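Local coordinates for protein BT_4661 (Bacteroides thetaiotaomicron, PDB 4AK2) that probably binds heparin and heparan sulphate at the cell surface through its ligand-binding domain, the part present here, as a SusE-like glycan-binding protein, at residues D163-H175 and G178-W192. Residues are numbered along the deposited sequence; the frame is centred on the assembly and turned at random.
Sequences DFFYYNIAGPDSH and GALAQKVDNFLSEMW. With NA (sodium ion), chain C; SGN (2-deoxy-6-O-sulfo-2-(sulfoamino)-alpha-D-glucopyranose), chain B; IDS (2-O-sulfo-alpha-L-idopyranuronic acid), chain D; IDS (2-O-sulfo-alpha-L-idopyranuronic acid), chain E.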
# COMPACT_ATOMS: atom_id res chain seq x y z
N ASP A 163 9.01 -8.14 -7.44
CA ASP A 163 9.34 -7.19 -6.39
C ASP A 163 8.14 -7.02 -5.44
O ASP A 163 7.63 -5.90 -5.25
CB ASP A 163 9.84 -5.85 -6.98
CG ASP A 163 11.14 -5.98 -7.77
OD1 ASP A 163 11.87 -6.96 -7.56
OD2 ASP A 163 11.36 -5.10 -8.58
N PHE A 164 7.75 -8.12 -4.82
CA PHE A 164 6.67 -8.13 -3.85
C PHE A 164 7.27 -7.98 -2.46
O PHE A 164 8.28 -8.60 -2.12
CB PHE A 164 5.89 -9.44 -3.94
CG PHE A 164 5.29 -9.71 -5.28
CD1 PHE A 164 4.03 -9.25 -5.59
CD2 PHE A 164 5.99 -10.44 -6.25
CE1 PHE A 164 3.47 -9.50 -6.82
CE2 PHE A 164 5.45 -10.70 -7.49
CZ PHE A 164 4.18 -10.22 -7.79
N PHE A 165 6.66 -7.13 -1.64
CA PHE A 165 7.13 -6.87 -0.28
C PHE A 165 5.89 -6.86 0.63
O PHE A 165 4.81 -6.33 0.22
CB PHE A 165 7.75 -5.49 -0.11
CG PHE A 165 9.00 -5.25 -0.93
CD1 PHE A 165 8.91 -4.99 -2.32
CD2 PHE A 165 10.28 -5.21 -0.33
CE1 PHE A 165 10.02 -4.73 -3.09
CE2 PHE A 165 11.39 -4.93 -1.12
CZ PHE A 165 11.27 -4.70 -2.48
N TYR A 166 6.02 -7.33 1.85
CA TYR A 166 4.94 -7.27 2.81
C TYR A 166 5.40 -6.70 4.12
O TYR A 166 6.49 -7.10 4.64
CB TYR A 166 4.36 -8.68 3.05
CG TYR A 166 3.20 -8.71 4.01
CD1 TYR A 166 1.90 -8.53 3.53
CD2 TYR A 166 3.38 -8.95 5.36
CE1 TYR A 166 0.82 -8.56 4.38
CE2 TYR A 166 2.31 -8.97 6.25
CZ TYR A 166 1.02 -8.76 5.73
OH TYR A 166 -0.13 -8.80 6.51
N TYR A 167 4.61 -5.83 4.75
CA TYR A 167 4.98 -5.23 6.04
C TYR A 167 3.86 -5.51 7.02
O TYR A 167 2.74 -5.00 6.85
CB TYR A 167 5.21 -3.72 5.90
CG TYR A 167 6.31 -3.48 4.92
CD1 TYR A 167 7.66 -3.65 5.33
CD2 TYR A 167 6.07 -3.18 3.59
CE1 TYR A 167 8.70 -3.56 4.43
CE2 TYR A 167 7.15 -3.03 2.67
CZ TYR A 167 8.47 -3.22 3.12
OH TYR A 167 9.53 -3.10 2.24
N ASN A 168 4.13 -6.33 8.02
CA ASN A 168 3.16 -6.56 9.09
C ASN A 168 2.91 -5.25 9.80
O ASN A 168 3.85 -4.46 10.06
CB ASN A 168 3.73 -7.57 10.10
CG ASN A 168 2.73 -7.90 11.18
OD1 ASN A 168 1.56 -8.11 10.91
ND2 ASN A 168 3.16 -7.88 12.42
N ILE A 169 1.64 -4.96 10.07
CA ILE A 169 1.27 -3.73 10.79
C ILE A 169 0.84 -4.08 12.19
O ILE A 169 1.55 -3.76 13.16
CB ILE A 169 0.21 -2.90 10.01
CG1 ILE A 169 0.88 -2.32 8.73
CG2 ILE A 169 -0.40 -1.82 10.87
CD1 ILE A 169 -0.11 -1.79 7.69
N ALA A 170 -0.27 -4.81 12.32
CA ALA A 170 -0.75 -5.20 13.65
C ALA A 170 -1.14 -6.68 13.73
O ALA A 170 -1.92 -7.09 14.59
CB ALA A 170 -1.87 -4.26 14.16
N GLY A 171 -0.60 -7.48 12.81
CA GLY A 171 -0.79 -8.92 12.82
C GLY A 171 0.22 -9.56 13.75
O GLY A 171 1.00 -8.87 14.39
N PRO A 172 0.21 -10.90 13.79
CA PRO A 172 1.16 -11.60 14.66
C PRO A 172 2.60 -11.40 14.18
O PRO A 172 2.85 -11.28 12.98
CB PRO A 172 0.73 -13.07 14.56
CG PRO A 172 -0.17 -13.17 13.37
CD PRO A 172 -0.70 -11.80 13.05
N ASP A 173 3.55 -11.35 15.12
CA ASP A 173 4.95 -11.17 14.76
C ASP A 173 5.42 -12.30 13.85
O ASP A 173 6.36 -12.13 13.07
CB ASP A 173 5.82 -10.99 16.00
CG ASP A 173 5.86 -9.54 16.48
OD1 ASP A 173 5.63 -8.59 15.69
OD2 ASP A 173 6.15 -9.35 17.67
N SER A 174 4.73 -13.44 13.91
CA SER A 174 5.08 -14.57 13.07
C SER A 174 4.77 -14.33 11.56
O SER A 174 5.26 -15.10 10.72
CB SER A 174 4.44 -15.84 13.58
OG SER A 174 3.02 -15.65 13.51
N HIS A 175 4.02 -13.28 11.22
CA HIS A 175 3.90 -12.81 9.83
C HIS A 175 5.12 -11.98 9.49
O HIS A 175 5.11 -10.76 9.59
CB HIS A 175 2.63 -11.98 9.65
CG HIS A 175 1.35 -12.78 9.78
ND1 HIS A 175 0.13 -12.22 9.54
CD2 HIS A 175 1.12 -14.11 10.06
CE1 HIS A 175 -0.83 -13.17 9.71
NE2 HIS A 175 -0.21 -14.34 9.99
N GLY A 178 8.97 -8.35 4.84
CA GLY A 178 10.06 -8.15 3.91
C GLY A 178 9.75 -8.63 2.52
O GLY A 178 8.61 -9.00 2.19
N ALA A 179 10.76 -8.58 1.65
CA ALA A 179 10.63 -8.96 0.26
C ALA A 179 10.41 -10.44 0.11
O ALA A 179 11.07 -11.25 0.78
CB ALA A 179 11.89 -8.57 -0.52
N LEU A 180 9.55 -10.82 -0.82
CA LEU A 180 9.52 -12.17 -1.33
C LEU A 180 10.86 -12.47 -2.03
O LEU A 180 11.24 -11.78 -2.97
CB LEU A 180 8.36 -12.34 -2.32
CG LEU A 180 8.27 -13.69 -3.02
CD1 LEU A 180 7.96 -14.81 -2.02
CD2 LEU A 180 7.21 -13.63 -4.12
N ALA A 181 11.57 -13.48 -1.51
CA ALA A 181 12.99 -13.75 -1.94
C ALA A 181 13.33 -15.22 -1.82
O ALA A 181 12.82 -15.90 -0.91
CB ALA A 181 13.94 -12.91 -1.10
N GLN A 182 14.24 -15.69 -2.68
CA GLN A 182 14.70 -17.08 -2.60
C GLN A 182 15.33 -17.33 -1.24
O GLN A 182 16.06 -16.48 -0.73
CB GLN A 182 15.77 -17.36 -3.67
CG GLN A 182 15.22 -17.28 -5.08
CD GLN A 182 15.22 -15.87 -5.65
OE1 GLN A 182 14.99 -14.85 -4.94
NE2 GLN A 182 15.41 -15.81 -6.97
N LYS A 183 15.03 -18.50 -0.65
CA LYS A 183 15.65 -18.97 0.61
C LYS A 183 15.31 -18.13 1.84
O LYS A 183 15.94 -18.28 2.89
CB LYS A 183 17.20 -19.16 0.50
N VAL A 184 14.31 -17.25 1.70
CA VAL A 184 13.83 -16.49 2.84
C VAL A 184 12.41 -16.98 3.15
O VAL A 184 11.55 -16.97 2.28
CB VAL A 184 13.83 -14.96 2.56
CG1 VAL A 184 13.28 -14.20 3.74
CG2 VAL A 184 15.25 -14.48 2.23
N ASP A 185 12.19 -17.41 4.40
CA ASP A 185 10.89 -17.82 4.91
C ASP A 185 10.22 -16.63 5.57
O ASP A 185 10.63 -16.18 6.64
CB ASP A 185 11.05 -18.94 5.93
CG ASP A 185 11.62 -20.20 5.32
OD1 ASP A 185 11.06 -20.63 4.28
OD2 ASP A 185 12.61 -20.77 5.85
N ASN A 186 9.18 -16.11 4.93
CA ASN A 186 8.48 -14.96 5.49
C ASN A 186 7.01 -15.02 5.10
O ASN A 186 6.56 -16.04 4.54
CB ASN A 186 9.15 -13.63 5.11
CG ASN A 186 9.27 -13.41 3.62
OD1 ASN A 186 8.59 -14.06 2.80
ND2 ASN A 186 10.20 -12.51 3.22
N PHE A 187 6.24 -13.97 5.40
CA PHE A 187 4.81 -14.07 5.18
C PHE A 187 4.53 -14.29 3.70
O PHE A 187 3.64 -15.10 3.34
CB PHE A 187 4.07 -12.87 5.74
CG PHE A 187 2.58 -13.05 5.71
CD1 PHE A 187 1.98 -14.07 6.45
CD2 PHE A 187 1.78 -12.21 4.94
CE1 PHE A 187 0.59 -14.26 6.44
CE2 PHE A 187 0.39 -12.39 4.94
CZ PHE A 187 -0.20 -13.41 5.68
N LEU A 188 5.27 -13.59 2.83
CA LEU A 188 5.01 -13.75 1.40
C LEU A 188 5.39 -15.12 0.88
O LEU A 188 4.70 -15.66 0.03
CB LEU A 188 5.67 -12.68 0.55
CG LEU A 188 4.99 -11.31 0.71
CD1 LEU A 188 5.74 -10.31 -0.17
CD2 LEU A 188 3.51 -11.29 0.30
N SER A 189 6.49 -15.72 1.35
CA SER A 189 6.78 -17.07 0.88
C SER A 189 5.72 -18.06 1.33
O SER A 189 5.36 -18.97 0.61
CB SER A 189 8.20 -17.54 1.24
OG SER A 189 8.34 -17.69 2.65
N GLU A 190 5.19 -17.85 2.53
CA GLU A 190 4.14 -18.70 3.04
C GLU A 190 2.85 -18.53 2.16
O GLU A 190 2.22 -19.52 1.73
CB GLU A 190 3.84 -18.39 4.49
CG GLU A 190 2.79 -19.33 5.02
CD GLU A 190 2.50 -19.16 6.50
OE1 GLU A 190 3.34 -18.57 7.22
OE2 GLU A 190 1.44 -19.65 6.94
N MET A 191 2.47 -17.28 1.86
CA MET A 191 1.35 -17.02 0.97
C MET A 191 1.58 -17.64 -0.40
O MET A 191 0.69 -18.30 -0.97
CB MET A 191 1.09 -15.52 0.85
CG MET A 191 0.51 -14.90 2.12
SD MET A 191 -1.02 -15.63 2.71
CE MET A 191 -0.45 -16.77 3.99
N TRP A 192 2.76 -17.43 -0.97
CA TRP A 192 3.03 -17.98 -2.28
C TRP A 192 2.90 -19.47 -2.29
O TRP A 192 2.27 -20.06 -3.18
CB TRP A 192 4.46 -17.58 -2.73
CG TRP A 192 4.47 -16.48 -3.75
CD1 TRP A 192 5.07 -16.51 -5.02
CD2 TRP A 192 3.79 -15.16 -3.67
NE1 TRP A 192 4.84 -15.34 -5.69
CE2 TRP A 192 4.09 -14.48 -4.95
CE3 TRP A 192 3.04 -14.48 -2.70
CZ2 TRP A 192 3.63 -13.19 -5.20
CZ3 TRP A 192 2.57 -13.19 -2.99
CH2 TRP A 192 2.87 -12.56 -4.20
NA NA C . 7.59 -3.11 -5.90
C1 SGN B . 10.16 -16.40 -12.43
C2 SGN B . 10.08 -14.90 -12.72
C3 SGN B . 11.51 -14.36 -12.92
C4 SGN B . 12.40 -14.74 -11.75
C5 SGN B . 12.40 -16.25 -11.51
C6 SGN B . 13.13 -16.57 -10.20
N2 SGN B . 9.22 -14.66 -13.87
O1 SGN B . 10.57 -17.11 -13.59
O3 SGN B . 11.41 -12.94 -13.03
O4 SGN B . 13.77 -14.45 -12.09
O5 SGN B . 11.04 -16.64 -11.33
O6 SGN B . 13.17 -17.97 -10.00
S1 SGN B . 7.63 -14.64 -13.78
O1S SGN B . 7.14 -13.89 -14.92
O2S SGN B . 7.05 -15.95 -13.72
O3S SGN B . 7.29 -13.89 -12.45
S2 SGN B . 13.70 -18.53 -8.66
O4S SGN B . 15.13 -18.25 -8.56
O5S SGN B . 13.46 -20.15 -8.75
O6S SGN B . 12.87 -17.99 -7.58
C1 IDS D . 14.40 -13.45 -11.27
C2 IDS D . 15.92 -13.54 -11.51
C3 IDS D . 16.36 -12.97 -12.86
C4 IDS D . 15.71 -11.62 -13.19
C5 IDS D . 14.19 -11.74 -12.99
C6 IDS D . 13.40 -10.49 -13.25
O2 IDS D . 16.59 -12.82 -10.46
O3 IDS D . 16.08 -13.90 -13.92
O4 IDS D . 16.22 -10.59 -12.34
O5 IDS D . 13.94 -12.15 -11.63
O6A IDS D . 13.36 -10.01 -14.41
O6B IDS D . 12.83 -9.96 -12.26
S IDS D . 16.97 -13.49 -9.10
O1S IDS D . 17.47 -12.47 -8.18
O2S IDS D . 15.74 -14.15 -8.59
O3S IDS D . 17.98 -14.47 -9.50
C1 IDS E . 15.90 -4.98 -11.64
C2 IDS E . 14.57 -4.32 -11.36
C3 IDS E . 14.22 -4.18 -9.86
C4 IDS E . 15.40 -3.68 -9.05
C5 IDS E . 16.60 -4.59 -9.37
C6 IDS E . 17.78 -4.30 -8.50
O2 IDS E . 14.56 -3.06 -12.06
O3 IDS E . 13.81 -5.46 -9.37
O4 IDS E . 15.65 -2.32 -9.43
O5 IDS E . 16.90 -4.48 -10.77
O6A IDS E . 17.61 -4.41 -7.27
O6B IDS E . 18.86 -3.97 -9.02
S IDS E . 13.25 -2.36 -12.45
O1S IDS E . 13.64 -1.52 -13.59
O2S IDS E . 12.29 -3.41 -12.78
O3S IDS E . 12.83 -1.57 -11.25
O HOH W 1 9.80 -10.27 -4.77
O HOH W 2 4.02 -16.33 8.34
O HOH W 3 8.71 -1.16 -4.66
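One phenylalanine, F187, meets two aromatic side chains of 163-175 at once: H175 stacks face-to-face on one side of its ring, the centroids 4.2 Å apart, while Y166 meets it obliquely, with CD2 of F187 over the centre of the tyrosine ring. The setting is an antiparallel beta hairpin, strands 163-168 and 178-179, whose chain then loops round into helix 187-195 and packs that helix against the first strand. The cluster of Y166, H175 and F187 holds the start of the helix against strand 163-168 and the loop after it. With CG anti to the backbone N (chi1 -172°), the F187 ring is set where CD1 and CE1 meet the imidazole and CD2 meets Y166. The imidazole is itself sandwiched, P172 CG on its other face, and its NE2 is hydrogen-bonded to N238 OD1. An alanine in place of F187 would probably open a gap between Y166 and H175, leaving the imidazole without its stacking partner. Further along the helix, L188 presses CG on Y166 CB (3.6 Å), and W192 turns its edge onto the face of F164, the planes at 59°. Backbone bonds zip the hairpin: Y166 and G178 exchange two, and L180 N reaches F164 O at 2.9 Å. On the sheet face opposite Y166, F165 CE2 touches A179 CB (3.7 Å). The helix start is fixed by a capping box: N186 OD1 accepts from S189 N, N186 N gives to S189 OG, and N186 ND2 ties the cap back to A179 O. At the pocket end, D163 OD2 accepts from O3 of an iduronate sulphate and Q182 NE2 donates to the glucosamine sulphate O4S, so both segments grip the glycan; a sodium ion lies 2.9 Å from D163 O, with S270 OG as a further ligand.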